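Local coordinates for glycoside hydrolase family 16 protein (Bacteroides ovatus, PDB 7KR6), which probably hydrolyses internal O-glycosidic bonds of beta-glucans as a family 16 endo-glucanase, and here holds a 2-fluoro-glucosyl inhibitor in its cleft, at residues 51-55 with 67-72; 102-106 with 133-137; 123-127 with 239-245; 138-142 with 170-175. The protein carries 1 engineered substitution. All blocks are in the same frame, centred on the assembly; numbering follows the deposited sequence.

Interaction 1. Residues 51-55 with 67-72; sequences TKETH and YDAAHV
One antiparallel bridge, His55 with Tyr67, closes this contact at one end, where the chain leaving strand 51-52 runs beside the loop that links strands 66-67 and 72-77. As a hydrogen-bonded pair, the two residues exchange both backbone bonds: His55 N reaches Tyr67 O at 3.0 Å (157° at the hydrogen) and Tyr67 N reaches His55 O at 2.9 Å. Tyr67 O is met again by the CA-H of Thr54, with 3.3 Å between Thr54 CA and that oxygen. Further along the backbones no longer pair directly, and waters fill in: one bridges Glu53 O and Asp68 O, another links Thr54 OG1 with Ala69 N.

At the other end Lys52 carries the contact. With CG anti to its own carbonyl carbon (chi1 -53°) and the chain extended beyond, it lies alongside Val72, the two side chains pointing opposite ways, with Lys52 CD 3.7 Å from Val72 CB. Its NZ then bonds Val72 O at 2.9 Å, approaching from above the carbonyl plane, and makes a weak bond to Ala69 O at 3.4 Å. NZ thus ties the start of strand 72-77 through Val72 O, and the 3-10 segment 69-70 more loosely through Ala69 O.

Each segment also braces itself with a histidine-carboxylate bond. His55 NE2 meets the anti lone pair of Glu53 OE1 at 2.6 Å, nearly in the imidazole plane, and His71 ND1 meets Asp68 OD1 on the syn side at 2.6 Å. Outside, Glu53 pairs with Arg98 of strand 93-107, Trp59 stacks on His55, Tyr67 OH bonds Asn237 of strand 232-240, and Val72 packs against strand 80-90.

Interaction 2. Residues 102-106 with 133-137; sequences KGKKS and GDNDK
Asp134 is held through both carboxylate oxygens by segment 102-106. Ser106 OG donates to Asp134 OD2 at 2.8 Å, coming from above the carboxylate plane, while Gly103 N donates to Asp134 OD1 at 3.0 Å (156° at the hydrogen), on the syn side but 28° out of that plane. Two donors on different oxygens fix the rotation of the group. A water 2.6 Å from Asp134 OD1 donates to it and accepts from Lys102 NZ, so the lysine reaches this carboxylate through solvent.

The direct salt bridge of Lys102 is with Asp136, NZ to OD1 at 3.2 Å, the two side chains crossing at about a right angle. A bend at the last torsion (chi4 -54°) turns the ammonium toward this group, and a weak bond to Asn135 O at 3.3 Å adds a neutral acceptor.

Packing is sparse: Lys102 CG rests 3.7 Å from the carboxylate oxygen Asp134 OD1, and Ser106 CB touches Asp134 CB at the same distance. Tyr233 of strand 232-240 touches both Lys102 and Asp134.

The loop itself is shaped by tight turns. Asp134 is the centre of an inverse gamma turn, and Asn135 OD1 accepts from Lys137 N to make an Asx turn. These turns present Asp134 and Asp136 to segment 102-106, an exposed link of salt bridge, hydrogen bonds and water between the irregular part of strand 93-107 and the loop after strand 125-133.

Interaction 3. Residues 123-127 with 239-245; sequences GGLWP and AVGGAFT. With G2F (2-deoxy-2-fluoro-alpha-D-glucopyranose), chain C.
Trp126 reaches across to segment 239-245 with its CG anti to the backbone N (chi1 178°). Its CB rests on the methyl of Thr245, 3.7 Å from CG2. From CG the pyrrole edge runs out through CD1 and NE1 beneath Phe244, whose CD2 lies only 3.2 Å from Trp126 NE1. The two rings form an offset stack, the five-membered ring centroid 4.1 Å from that of Phe244 and the planes at 18°.

The backbone under this side chain belongs to the antiparallel pairing of strands 125-133 and 232-240. Trp126 and Ala239 are a hydrogen-bonded pair (Trp126 N to Ala239 O 2.9 Å), with Leu125 and Val240 the adjoining non-hydrogen-bonded pair; beyond them Gly241 N bonds Gly124 O at 2.7 Å. Both Trp126 and Ala239 point to the sheet face that carries the glycan.

Along the benzo ring, CE3 sits 3.9 Å from Ala239 CB and meets Gly241 O in the indole plane at 3.3 Å; that buried carbonyl has no hydrogen-bonding partner in the model. Phe244 CB lies over the six-membered ring, a CH-pi contact 14° off the normal. At CZ2, the same CB and O6 of the fluoroglucose are both 3.4 Å away.

Interaction 4. Residues 138-142 with 170-175; sequences QWPAC and HYGPSA. With BGC (beta-D-glucopyranose), chain B; G2F (2-deoxy-2-fluoro-alpha-D-glucopyranose), chain C; BGC (beta-D-glucopyranose), chain D.
Trp139 and His170 meet obliquely, their planes at 48°, with His170 ND1 lying near the indole plane at its edge, 3.6 Å from Trp139 CZ2. One indole face is covered by Pro140 CB of the adjacent residue, over the ring centre; the peptide bond before this proline is cis. The opposite face carries the glucose of chain B, whose C3 stands 3.6 Å above the plane, offset toward the rim, with its C5 beside CG and CD1. The His170 ring has the fluorine of G2F over its centre, F2 being 3.3 Å from NE2 and equally far from Trp139 NE1, which is buried without a hydrogen-bonding partner. His170 ND1 is hydrogen-bonded to His178.

Behind the rings, Pro140 packs against the loop that follows strand 164-171, its CD 3.4 Å from Ser174 C. A CA-H···O contact joins Tyr171 CA to Pro140 O. In a second one, Ala141 CA lies 3.1 Å from Gly172 O. Gln138 reaches the chain D glucose through a weak bond from NE2 to O3 at 2.8 Å.

With no conventional hydrogen bond between the segments, the contact rests on shape. Trp139 serves as an aromatic platform for a sugar, the stacking common in carbohydrate-binding clefts, with proline behind it.

Overall arrangement
Interaction 3 is the buried one, a true strand pairing with aromatic stacking, whereas interaction 2 lies at the surface and relies on charge and water; interactions 1 and 4 are intermediate. Interactions 2 and 3 both involve strand 125-133 or the loop after it, yet sit on opposite sides of the chain's centre, about 25 Å apart between centres. Interaction 1 touches interaction 2 through Thr51 and Lys104, and interaction 3 where Tyr67 packs on Ala239. Cys142 joins interactions 2 and 4, whose loop segments are consecutive in sequence. Interactions 3 and 4 do not touch, but both reach the fluoroglucose, Trp126 at O6 and Trp139 with His170 at F2.

Interaction 1. Residues 51-55 with 67-72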
# COMPACT_ATOMS: atom_id res chain seq x y z
N THR A 51 8.54 18.78 20.66
CA THR A 51 7.53 19.81 20.44
C THR A 51 6.18 19.11 20.31
O THR A 51 6.08 18.20 19.47
CB THR A 51 7.85 20.62 19.19
OG1 THR A 51 9.22 20.98 19.34
CG2 THR A 51 6.95 21.81 18.97
N LYS A 52 5.21 19.54 21.10
CA LYS A 52 3.78 19.19 20.89
C LYS A 52 3.22 19.94 19.70
O LYS A 52 3.46 21.13 19.54
CB LYS A 52 2.96 19.50 22.15
CG LYS A 52 3.49 18.88 23.42
CD LYS A 52 2.64 19.20 24.61
CE LYS A 52 3.14 18.65 25.91
NZ LYS A 52 2.10 18.82 26.97
N GLU A 53 2.46 19.24 18.85
CA GLU A 53 1.88 19.81 17.63
C GLU A 53 0.45 20.21 17.89
O GLU A 53 -0.26 19.53 18.70
CB GLU A 53 2.01 18.86 16.41
CG GLU A 53 3.45 18.59 16.06
CD GLU A 53 3.62 17.84 14.74
OE1 GLU A 53 2.86 18.14 13.83
OE2 GLU A 53 4.48 16.95 14.67
N THR A 54 0.04 21.26 17.18
CA THR A 54 -1.33 21.83 17.18
C THR A 54 -1.82 21.94 15.75
O THR A 54 -1.19 22.65 14.95
CB THR A 54 -1.41 23.22 17.83
OG1 THR A 54 -0.92 23.08 19.16
CG2 THR A 54 -2.84 23.72 17.82
N HIS A 55 -2.88 21.22 15.41
CA HIS A 55 -3.42 21.26 14.04
C HIS A 55 -4.93 21.04 14.09
O HIS A 55 -5.39 20.33 15.00
CB HIS A 55 -2.82 20.16 13.13
CG HIS A 55 -1.33 20.12 13.05
ND1 HIS A 55 -0.61 21.00 12.24
CD2 HIS A 55 -0.42 19.31 13.65
CE1 HIS A 55 0.68 20.71 12.34
NE2 HIS A 55 0.83 19.67 13.19
N TYR A 67 -5.09 17.94 16.63
CA TYR A 67 -4.00 17.74 17.59
C TYR A 67 -3.90 18.96 18.50
O TYR A 67 -4.00 20.11 17.96
CB TYR A 67 -2.69 17.51 16.84
CG TYR A 67 -2.56 16.15 16.18
CD1 TYR A 67 -2.64 15.00 16.94
CD2 TYR A 67 -2.29 16.02 14.83
CE1 TYR A 67 -2.46 13.74 16.38
CE2 TYR A 67 -2.09 14.77 14.26
CZ TYR A 67 -2.17 13.63 15.04
OH TYR A 67 -1.98 12.38 14.48
N ASP A 68 -3.65 18.75 19.77
CA ASP A 68 -3.40 19.89 20.69
C ASP A 68 -2.51 19.49 21.84
O ASP A 68 -2.24 18.29 22.07
CB ASP A 68 -4.68 20.61 21.09
CG ASP A 68 -5.59 19.82 21.99
OD1 ASP A 68 -5.10 18.99 22.77
OD2 ASP A 68 -6.80 20.10 21.92
N ALA A 69 -1.99 20.51 22.51
CA ALA A 69 -0.97 20.26 23.53
C ALA A 69 -1.60 19.54 24.73
O ALA A 69 -0.89 18.82 25.43
CB ALA A 69 -0.30 21.56 23.91
N ALA A 70 -2.88 19.78 25.01
CA ALA A 70 -3.53 19.18 26.20
C ALA A 70 -3.60 17.66 26.08
O ALA A 70 -3.82 16.99 27.11
CB ALA A 70 -4.91 19.76 26.38
N HIS A 71 -3.49 17.11 24.86
CA HIS A 71 -3.63 15.65 24.67
C HIS A 71 -2.27 14.97 24.61
O HIS A 71 -2.19 13.80 24.15
CB HIS A 71 -4.57 15.42 23.49
CG HIS A 71 -5.98 15.73 23.88
ND1 HIS A 71 -6.49 17.04 23.86
CD2 HIS A 71 -6.99 14.94 24.32
CE1 HIS A 71 -7.76 17.02 24.26
NE2 HIS A 71 -8.08 15.76 24.55
N VAL A 72 -1.22 15.69 24.99
CA VAL A 72 0.13 15.12 25.22
C VAL A 72 0.43 15.34 26.70
O VAL A 72 0.35 16.51 27.16
CB VAL A 72 1.19 15.76 24.32
CG1 VAL A 72 2.53 15.09 24.54
CG2 VAL A 72 0.79 15.71 22.84
O HOH W 1 -0.46 17.22 20.16
O HOH W 2 -2.42 23.18 21.42

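Interaction 2. Residues 102-106 with 133-137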
# COMPACT_ATOMS: atom_id res chain seq x y z
N LYS A 102 11.93 17.64 15.62
CA LYS A 102 12.53 18.43 14.51
C LYS A 102 13.31 19.60 15.08
O LYS A 102 12.78 20.34 15.98
CB LYS A 102 11.48 19.00 13.57
CG LYS A 102 12.02 19.60 12.29
CD LYS A 102 10.93 20.09 11.42
CE LYS A 102 11.40 20.45 10.03
NZ LYS A 102 12.52 21.41 10.13
N GLY A 103 14.53 19.76 14.58
CA GLY A 103 15.38 20.90 15.02
C GLY A 103 15.95 20.69 16.42
O GLY A 103 16.62 21.65 16.92
N LYS A 104 15.69 19.57 17.09
CA LYS A 104 16.09 19.32 18.50
C LYS A 104 16.87 18.01 18.64
O LYS A 104 17.86 17.94 19.39
CB LYS A 104 14.87 19.37 19.43
CG LYS A 104 14.11 20.68 19.42
CD LYS A 104 12.90 20.71 20.38
CE LYS A 104 12.22 22.08 20.43
NZ LYS A 104 11.00 22.07 21.25
N LYS A 105 16.42 16.91 18.01
CA LYS A 105 17.14 15.63 18.13
C LYS A 105 16.99 14.93 16.79
O LYS A 105 15.85 14.53 16.41
CB LYS A 105 16.57 14.77 19.25
CG LYS A 105 17.39 13.55 19.61
CD LYS A 105 18.78 13.82 20.16
CE LYS A 105 18.78 14.96 21.16
NZ LYS A 105 20.05 15.05 21.92
N SER A 106 18.09 14.71 16.12
CA SER A 106 18.10 14.01 14.82
C SER A 106 19.37 13.19 14.71
O SER A 106 20.31 13.40 15.49
CB SER A 106 17.91 14.94 13.68
OG SER A 106 19.04 15.83 13.53
N GLY A 133 13.00 13.55 7.53
CA GLY A 133 14.27 14.25 7.37
C GLY A 133 14.28 15.60 8.08
O GLY A 133 13.34 16.37 7.96
N ASP A 134 15.35 15.85 8.82
CA ASP A 134 15.54 17.08 9.65
C ASP A 134 16.09 18.19 8.75
O ASP A 134 17.28 18.54 8.90
CB ASP A 134 16.42 16.72 10.84
CG ASP A 134 16.53 17.81 11.90
OD1 ASP A 134 15.53 18.52 12.09
OD2 ASP A 134 17.64 17.97 12.47
N ASN A 135 15.29 18.64 7.81
CA ASN A 135 15.66 19.68 6.81
C ASN A 135 14.39 20.49 6.58
O ASN A 135 13.34 20.12 7.15
CB ASN A 135 16.26 19.02 5.57
CG ASN A 135 15.31 18.03 4.94
OD1 ASN A 135 14.22 18.41 4.57
ND2 ASN A 135 15.72 16.78 4.82
N ASP A 136 14.44 21.45 5.68
CA ASP A 136 13.27 22.30 5.43
C ASP A 136 12.60 21.94 4.11
O ASP A 136 11.78 22.74 3.62
CB ASP A 136 13.65 23.78 5.55
CG ASP A 136 13.82 24.21 7.00
OD1 ASP A 136 13.04 23.71 7.90
OD2 ASP A 136 14.71 25.04 7.23
N LYS A 137 12.81 20.72 3.59
CA LYS A 137 12.07 20.26 2.38
C LYS A 137 10.66 19.86 2.81
O LYS A 137 10.53 19.40 3.92
CB LYS A 137 12.82 19.14 1.68
CG LYS A 137 14.22 19.54 1.28
CD LYS A 137 14.88 18.56 0.38
CE LYS A 137 16.03 19.16 -0.41
NZ LYS A 137 17.32 18.81 0.24
O HOH W 3 15.04 20.89 11.16

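Interaction 3. Residues 123-127 with 239-245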
# COMPACT_ATOMS: atom_id res chain seq x y z
N GLY A 123 -11.69 0.01 14.47
CA GLY A 123 -12.71 1.06 14.29
C GLY A 123 -12.15 2.45 14.14
O GLY A 123 -12.90 3.43 14.25
N GLY A 124 -10.86 2.57 13.81
CA GLY A 124 -10.35 3.83 13.28
C GLY A 124 -9.16 4.46 14.01
O GLY A 124 -8.71 5.51 13.50
N LEU A 125 -8.62 3.87 15.06
CA LEU A 125 -7.40 4.49 15.68
C LEU A 125 -6.18 4.16 14.81
O LEU A 125 -6.11 3.06 14.20
CB LEU A 125 -7.23 4.00 17.11
CG LEU A 125 -8.40 4.22 18.08
CD1 LEU A 125 -7.99 3.80 19.48
CD2 LEU A 125 -8.82 5.67 18.05
N TRP A 126 -5.25 5.11 14.72
CA TRP A 126 -4.07 5.01 13.84
C TRP A 126 -2.85 5.55 14.57
O TRP A 126 -2.38 6.69 14.31
CB TRP A 126 -4.40 5.76 12.55
CG TRP A 126 -3.33 5.81 11.52
CD1 TRP A 126 -2.17 5.08 11.43
CD2 TRP A 126 -3.36 6.67 10.37
NE1 TRP A 126 -1.46 5.45 10.31
CE2 TRP A 126 -2.16 6.43 9.66
CE3 TRP A 126 -4.23 7.67 9.92
CZ2 TRP A 126 -1.85 7.13 8.50
CZ3 TRP A 126 -3.93 8.35 8.77
CH2 TRP A 126 -2.77 8.08 8.07
N PRO A 127 -2.28 4.73 15.47
CA PRO A 127 -1.01 5.09 16.11
C PRO A 127 0.16 4.88 15.17
O PRO A 127 0.11 3.97 14.33
CB PRO A 127 -0.87 4.04 17.20
CG PRO A 127 -1.66 2.83 16.67
CD PRO A 127 -2.83 3.45 15.95
N ALA A 239 -3.41 9.15 15.59
CA ALA A 239 -4.41 9.72 14.68
C ALA A 239 -5.72 8.97 14.93
O ALA A 239 -5.67 7.84 15.46
CB ALA A 239 -3.97 9.66 13.24
N VAL A 240 -6.82 9.64 14.61
CA VAL A 240 -8.18 9.04 14.63
C VAL A 240 -8.81 9.20 13.25
O VAL A 240 -9.01 10.36 12.75
CB VAL A 240 -9.03 9.69 15.73
CG1 VAL A 240 -10.37 8.98 15.86
CG2 VAL A 240 -8.30 9.75 17.06
N GLY A 241 -9.15 8.07 12.61
CA GLY A 241 -9.55 8.09 11.21
C GLY A 241 -8.43 8.51 10.28
O GLY A 241 -7.30 8.66 10.74
N GLY A 242 -8.78 8.79 9.04
CA GLY A 242 -7.82 9.02 7.96
C GLY A 242 -7.93 7.93 6.91
O GLY A 242 -8.34 6.79 7.20
N ALA A 243 -7.44 8.23 5.71
CA ALA A 243 -7.55 7.33 4.55
C ALA A 243 -6.95 5.95 4.86
O ALA A 243 -7.52 4.96 4.44
CB ALA A 243 -6.88 7.90 3.35
N PHE A 244 -5.83 5.91 5.58
CA PHE A 244 -5.16 4.65 5.96
C PHE A 244 -6.12 3.69 6.64
O PHE A 244 -6.02 2.47 6.40
CB PHE A 244 -3.99 5.03 6.85
CG PHE A 244 -3.20 3.88 7.39
CD1 PHE A 244 -2.23 3.26 6.61
CD2 PHE A 244 -3.38 3.49 8.69
CE1 PHE A 244 -1.45 2.24 7.14
CE2 PHE A 244 -2.58 2.50 9.23
CZ PHE A 244 -1.63 1.87 8.45
N THR A 245 -7.02 4.23 7.46
CA THR A 245 -7.93 3.40 8.29
C THR A 245 -9.20 3.06 7.48
O THR A 245 -9.95 2.17 7.91
CB THR A 245 -8.36 4.13 9.55
OG1 THR A 245 -9.28 5.18 9.21
CG2 THR A 245 -7.22 4.70 10.36
C1 G2F C . 3.88 8.35 6.83
C2 G2F C . 2.89 9.16 6.06
C3 G2F C . 2.33 10.29 6.90
C4 G2F C . 1.67 9.68 8.12
C5 G2F C . 2.79 8.91 8.89
C6 G2F C . 2.40 8.28 10.20
O3 G2F C . 1.42 11.07 6.13
O4 G2F C . 1.08 10.77 8.90
O5 G2F C . 3.38 7.86 8.08
O6 G2F C . 1.18 7.47 10.03
F2 G2F C . 3.50 9.58 4.84

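Interaction 4. Residues 138-142 with 170-175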
# COMPACT_ATOMS: atom_id res chain seq x y z
N GLN A 138 9.68 20.13 1.96
CA GLN A 138 8.28 19.75 2.27
C GLN A 138 8.16 18.25 1.98
O GLN A 138 8.78 17.83 0.96
CB GLN A 138 7.28 20.54 1.44
CG GLN A 138 5.88 20.42 2.03
CD GLN A 138 4.92 21.43 1.46
OE1 GLN A 138 5.30 22.27 0.63
NE2 GLN A 138 3.67 21.33 1.86
N TRP A 139 7.41 17.53 2.83
CA TRP A 139 7.05 16.10 2.57
C TRP A 139 6.59 16.02 1.13
O TRP A 139 5.82 16.86 0.68
CB TRP A 139 5.95 15.63 3.55
CG TRP A 139 5.60 14.17 3.45
CD1 TRP A 139 6.05 13.12 4.23
CD2 TRP A 139 4.68 13.59 2.52
NE1 TRP A 139 5.51 11.94 3.80
CE2 TRP A 139 4.62 12.20 2.78
CE3 TRP A 139 3.91 14.12 1.48
CZ2 TRP A 139 3.84 11.35 2.01
CZ3 TRP A 139 3.11 13.28 0.73
CH2 TRP A 139 3.09 11.91 1.00
N PRO A 140 6.95 14.99 0.34
CA PRO A 140 7.77 13.87 0.78
C PRO A 140 9.27 14.04 0.53
O PRO A 140 10.02 13.13 0.76
CB PRO A 140 7.26 12.73 -0.11
CG PRO A 140 6.94 13.40 -1.41
CD PRO A 140 6.46 14.78 -1.02
N ALA A 141 9.69 15.22 0.07
CA ALA A 141 11.12 15.40 -0.27
C ALA A 141 12.01 15.39 0.98
O ALA A 141 13.24 15.25 0.84
CB ALA A 141 11.26 16.70 -1.04
N CYS A 142 11.46 15.59 2.19
CA CYS A 142 12.26 15.43 3.43
C CYS A 142 12.52 13.94 3.70
O CYS A 142 13.45 13.66 4.43
CB CYS A 142 11.55 16.05 4.61
SG CYS A 142 9.86 15.45 4.83
N HIS A 170 8.39 6.85 2.35
CA HIS A 170 7.87 7.83 1.39
C HIS A 170 9.00 8.79 1.00
O HIS A 170 9.77 9.18 1.87
CB HIS A 170 6.72 8.62 1.99
CG HIS A 170 5.57 7.82 2.47
ND1 HIS A 170 4.35 7.84 1.82
CD2 HIS A 170 5.45 7.02 3.54
CE1 HIS A 170 3.52 7.08 2.50
NE2 HIS A 170 4.15 6.56 3.56
N TYR A 171 9.06 9.18 -0.25
CA TYR A 171 10.18 9.97 -0.79
C TYR A 171 9.76 10.52 -2.15
O TYR A 171 8.62 10.36 -2.58
CB TYR A 171 11.43 9.09 -0.79
CG TYR A 171 11.29 7.79 -1.54
CD1 TYR A 171 10.76 6.67 -0.92
CD2 TYR A 171 11.67 7.67 -2.88
CE1 TYR A 171 10.58 5.49 -1.61
CE2 TYR A 171 11.55 6.48 -3.57
CZ TYR A 171 10.99 5.36 -2.93
OH TYR A 171 10.88 4.17 -3.63
N GLY A 172 10.67 11.27 -2.77
CA GLY A 172 10.41 11.90 -4.08
C GLY A 172 10.46 13.41 -3.95
O GLY A 172 10.37 13.93 -2.85
N PRO A 173 10.72 14.12 -5.07
CA PRO A 173 11.03 15.54 -4.97
C PRO A 173 9.86 16.49 -4.69
O PRO A 173 10.15 17.66 -4.32
CB PRO A 173 11.68 15.85 -6.33
CG PRO A 173 11.14 14.79 -7.27
CD PRO A 173 10.96 13.55 -6.40
N SER A 174 8.62 16.03 -4.78
CA SER A 174 7.41 16.84 -4.51
C SER A 174 6.23 15.91 -4.27
O SER A 174 6.38 14.73 -4.59
CB SER A 174 7.11 17.73 -5.70
OG SER A 174 6.61 16.91 -6.74
N ALA A 175 5.10 16.44 -3.83
CA ALA A 175 3.85 15.68 -3.64
C ALA A 175 3.40 15.11 -4.99
O ALA A 175 2.89 13.97 -5.01
CB ALA A 175 2.76 16.53 -3.02
C2 BGC B . 0.79 12.88 4.69
C3 BGC B . 1.39 14.21 4.18
C4 BGC B . 2.05 15.01 5.29
C5 BGC B . 3.09 14.18 6.06
C6 BGC B . 3.72 14.88 7.24
C1 BGC B . 1.90 12.21 5.47
O2 BGC B . 0.28 12.07 3.67
O3 BGC B . 0.30 14.89 3.55
O4 BGC B . 2.67 16.19 4.71
O5 BGC B . 2.42 12.98 6.54
O6 BGC B . 2.71 15.26 8.21
C1 G2F C . 3.88 8.35 6.83
C2 G2F C . 2.89 9.16 6.06
C3 G2F C . 2.33 10.29 6.90
C4 G2F C . 1.67 9.68 8.12
C5 G2F C . 2.79 8.91 8.89
C6 G2F C . 2.40 8.28 10.20
O3 G2F C . 1.42 11.07 6.13
O4 G2F C . 1.08 10.77 8.90
O5 G2F C . 3.38 7.86 8.08
O6 G2F C . 1.18 7.47 10.03
F2 G2F C . 3.50 9.58 4.84
C2 BGC D . 3.37 18.42 4.85
C3 BGC D . 2.89 19.83 5.19
C4 BGC D . 1.55 20.06 4.56
C5 BGC D . 0.58 18.95 4.99
C6 BGC D . -0.78 19.16 4.38
C1 BGC D . 2.33 17.37 5.30
O2 BGC D . 4.59 18.17 5.52
O3 BGC D . 3.83 20.70 4.56
O4 BGC D . 1.03 21.29 5.07
O5 BGC D . 1.13 17.67 4.62
O6 BGC D . -0.81 19.04 2.97